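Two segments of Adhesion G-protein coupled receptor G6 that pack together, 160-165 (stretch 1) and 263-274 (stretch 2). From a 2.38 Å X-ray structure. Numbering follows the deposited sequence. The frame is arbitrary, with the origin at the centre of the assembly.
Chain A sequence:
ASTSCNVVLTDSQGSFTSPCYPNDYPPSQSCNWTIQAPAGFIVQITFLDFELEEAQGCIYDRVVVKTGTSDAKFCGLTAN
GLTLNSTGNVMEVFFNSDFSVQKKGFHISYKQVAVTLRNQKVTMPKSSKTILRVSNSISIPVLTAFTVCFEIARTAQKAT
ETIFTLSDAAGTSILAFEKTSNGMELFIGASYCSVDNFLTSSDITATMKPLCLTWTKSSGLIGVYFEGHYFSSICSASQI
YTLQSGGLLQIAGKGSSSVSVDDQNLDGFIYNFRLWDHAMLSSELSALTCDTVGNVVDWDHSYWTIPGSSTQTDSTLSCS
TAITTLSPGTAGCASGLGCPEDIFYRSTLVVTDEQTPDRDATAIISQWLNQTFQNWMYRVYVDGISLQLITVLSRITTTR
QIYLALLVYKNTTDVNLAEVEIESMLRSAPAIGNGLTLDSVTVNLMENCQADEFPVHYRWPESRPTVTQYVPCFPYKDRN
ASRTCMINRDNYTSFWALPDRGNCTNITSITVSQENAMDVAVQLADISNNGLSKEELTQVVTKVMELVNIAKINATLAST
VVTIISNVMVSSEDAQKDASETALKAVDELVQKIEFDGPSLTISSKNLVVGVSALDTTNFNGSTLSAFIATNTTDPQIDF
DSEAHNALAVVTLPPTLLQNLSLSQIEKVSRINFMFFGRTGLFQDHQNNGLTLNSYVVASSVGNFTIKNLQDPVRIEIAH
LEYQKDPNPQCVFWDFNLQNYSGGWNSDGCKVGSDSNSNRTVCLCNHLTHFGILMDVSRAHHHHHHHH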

# COMPACT_ATOMS: atom_id res chain seq x y z
N THR A 160 52.26 11.64 -21.99
CA THR A 160 51.36 11.31 -23.09
C THR A 160 50.11 10.63 -22.53
O THR A 160 50.19 9.54 -21.94
CB THR A 160 52.04 10.42 -24.14
OG1 THR A 160 52.29 9.12 -23.60
CG2 THR A 160 53.36 11.04 -24.61
N GLU A 161 48.96 11.28 -22.72
CA GLU A 161 47.67 10.78 -22.26
C GLU A 161 46.59 11.31 -23.20
O GLU A 161 46.71 12.42 -23.72
CB GLU A 161 47.41 11.20 -20.80
CG GLU A 161 47.80 12.63 -20.42
CD GLU A 161 47.82 12.86 -18.90
OE1 GLU A 161 47.46 11.94 -18.14
OE2 GLU A 161 48.16 13.98 -18.46
N THR A 162 45.54 10.51 -23.44
CA THR A 162 44.49 10.85 -24.40
C THR A 162 43.14 11.04 -23.71
O THR A 162 42.83 10.36 -22.74
CB THR A 162 44.34 9.76 -25.47
OG1 THR A 162 43.89 8.55 -24.86
CG2 THR A 162 45.66 9.51 -26.17
N ILE A 163 42.32 11.96 -24.24
CA ILE A 163 41.04 12.31 -23.63
C ILE A 163 39.85 11.87 -24.47
O ILE A 163 38.90 11.28 -23.93
CB ILE A 163 40.98 13.83 -23.30
CG1 ILE A 163 42.13 14.17 -22.35
CG2 ILE A 163 39.63 14.24 -22.68
CD1 ILE A 163 42.20 15.60 -21.90
N PHE A 164 39.86 12.10 -25.79
CA PHE A 164 38.96 11.34 -26.66
C PHE A 164 39.64 11.03 -27.98
O PHE A 164 40.64 11.66 -28.35
CB PHE A 164 37.59 12.03 -26.90
CG PHE A 164 37.66 13.40 -27.53
CD1 PHE A 164 37.58 13.55 -28.92
CD2 PHE A 164 37.70 14.54 -26.73
CE1 PHE A 164 37.61 14.81 -29.49
CE2 PHE A 164 37.70 15.81 -27.30
CZ PHE A 164 37.69 15.95 -28.68
N THR A 165 39.09 10.05 -28.71
CA THR A 165 39.65 9.61 -29.99
C THR A 165 38.54 9.26 -30.97
O THR A 165 37.72 8.37 -30.71
CB THR A 165 40.58 8.41 -29.80
OG1 THR A 165 41.67 8.80 -28.96
CG2 THR A 165 41.13 7.94 -31.15
N ASP A 263 47.92 1.20 -21.95
CA ASP A 263 48.56 2.18 -21.06
C ASP A 263 48.96 3.47 -21.78
O ASP A 263 49.99 4.07 -21.49
CB ASP A 263 49.75 1.58 -20.30
N GLN A 264 48.11 3.92 -22.72
CA GLN A 264 48.25 5.22 -23.37
C GLN A 264 46.93 5.97 -23.26
O GLN A 264 46.28 6.30 -24.26
CB GLN A 264 48.66 5.09 -24.84
N ASN A 265 46.52 6.22 -22.02
CA ASN A 265 45.26 6.88 -21.71
C ASN A 265 45.45 7.67 -20.43
O ASN A 265 46.31 7.36 -19.61
CB ASN A 265 44.12 5.87 -21.54
N LEU A 266 44.63 8.72 -20.27
CA LEU A 266 44.60 9.45 -19.01
C LEU A 266 43.98 8.57 -17.93
O LEU A 266 43.24 7.61 -18.21
CB LEU A 266 43.82 10.77 -19.17
CG LEU A 266 43.70 11.84 -18.07
CD1 LEU A 266 44.16 13.21 -18.53
CD2 LEU A 266 42.28 11.91 -17.52
N ASP A 267 44.35 8.85 -16.68
CA ASP A 267 43.77 8.21 -15.51
C ASP A 267 42.77 9.17 -14.90
O ASP A 267 43.15 10.28 -14.51
CB ASP A 267 44.87 7.88 -14.50
CG ASP A 267 45.94 6.96 -15.06
OD1 ASP A 267 47.09 7.00 -14.56
OD2 ASP A 267 45.63 6.19 -16.01
N GLY A 268 41.50 8.78 -14.82
CA GLY A 268 40.56 9.61 -14.07
C GLY A 268 39.12 9.46 -14.55
O GLY A 268 38.74 8.43 -15.09
N PHE A 269 38.36 10.54 -14.31
CA PHE A 269 36.92 10.64 -14.51
C PHE A 269 36.58 11.61 -15.64
O PHE A 269 37.25 12.64 -15.81
CB PHE A 269 36.21 11.16 -13.25
CG PHE A 269 36.26 10.25 -12.06
CD1 PHE A 269 36.04 10.79 -10.79
CD2 PHE A 269 36.46 8.88 -12.19
CE1 PHE A 269 36.05 10.00 -9.67
CE2 PHE A 269 36.48 8.07 -11.07
CZ PHE A 269 36.26 8.63 -9.80
N ILE A 270 35.50 11.32 -16.38
CA ILE A 270 34.90 12.26 -17.33
C ILE A 270 33.38 12.29 -17.13
O ILE A 270 32.77 11.37 -16.58
CB ILE A 270 35.26 11.92 -18.80
CG1 ILE A 270 35.34 13.18 -19.69
CG2 ILE A 270 34.37 10.84 -19.37
CD1 ILE A 270 35.78 12.92 -21.12
N TYR A 271 32.78 13.41 -17.54
CA TYR A 271 31.37 13.66 -17.27
C TYR A 271 30.84 14.61 -18.34
O TYR A 271 31.56 15.53 -18.73
CB TYR A 271 31.16 14.27 -15.86
CG TYR A 271 29.76 14.78 -15.56
CD1 TYR A 271 29.51 16.15 -15.35
CD2 TYR A 271 28.70 13.90 -15.48
CE1 TYR A 271 28.20 16.62 -15.07
CE2 TYR A 271 27.41 14.33 -15.20
CZ TYR A 271 27.15 15.69 -15.01
OH TYR A 271 25.85 16.12 -14.75
N ASN A 272 29.61 14.34 -18.80
CA ASN A 272 28.83 15.23 -19.68
C ASN A 272 29.48 15.47 -21.05
O ASN A 272 29.49 16.60 -21.58
CB ASN A 272 28.47 16.55 -18.98
CG ASN A 272 27.11 17.05 -19.38
OD1 ASN A 272 26.30 16.29 -19.94
ND2 ASN A 272 26.83 18.32 -19.12
N PHE A 273 29.97 14.39 -21.67
CA PHE A 273 30.62 14.48 -22.98
C PHE A 273 29.56 14.66 -24.06
O PHE A 273 28.71 13.78 -24.26
CB PHE A 273 31.46 13.23 -23.25
CG PHE A 273 32.38 13.35 -24.46
CD1 PHE A 273 31.94 12.98 -25.74
CD2 PHE A 273 33.67 13.80 -24.30
CE1 PHE A 273 32.78 13.09 -26.83
CE2 PHE A 273 34.51 13.90 -25.40
CZ PHE A 273 34.06 13.54 -26.67
N ARG A 274 29.63 15.78 -24.78
CA ARG A 274 28.67 16.12 -25.82
C ARG A 274 29.40 16.65 -27.05
O ARG A 274 30.50 17.18 -26.95
CB ARG A 274 27.63 17.15 -25.31
CG ARG A 274 26.79 16.75 -24.09
CD ARG A 274 26.25 17.98 -23.35
NE ARG A 274 27.24 18.62 -22.49
CZ ARG A 274 27.15 19.87 -22.04
NH1 ARG A 274 26.10 20.63 -22.38
NH2 ARG A 274 28.11 20.38 -21.27
O HOH W 1 51.00 7.05 -22.49

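The residues that touch are at least 102 apart in sequence, yet a single direct hydrogen bond joins the two stretches, and it is weak: from the loop that precedes strand 268-274, Leu 266 N donates to Thr 162 O over 3.5 Å, nearly straight at 163° but long. The closest pair of CA atoms lies just beside it, Glu 161 CA and Asn 265 CA at 4.6 Å. At the outer end a water donates to Thr 160 O at 2.7 Å and, weakly, to Asp 263 O at 3.3 Å, so it bridges two carbonyls that could not bond to each other, since both are acceptors.

Apolar side chains do most of the remaining work. Leu 266, the residue most covered here, brings CD1 to 4.4 Å from Ile 163 CG1, and the same methyl lies 3.6 Å from Glu 161 OE1, a van der Waals contact. The chain turns a corner at Ile 163, whose branched side chain serves two neighbours: its CG2 lies 4.4 Å from Ile 270 CD1. Beyond the corner, Phe 164 and Phe 273 both point toward the opposing stretch. The edge of Phe 273 meets the face of Phe 164 with planes at 71° and ring centroids 5.3 Å apart, an offset arrangement that sets slightly positive ring hydrogens against the electron-rich face.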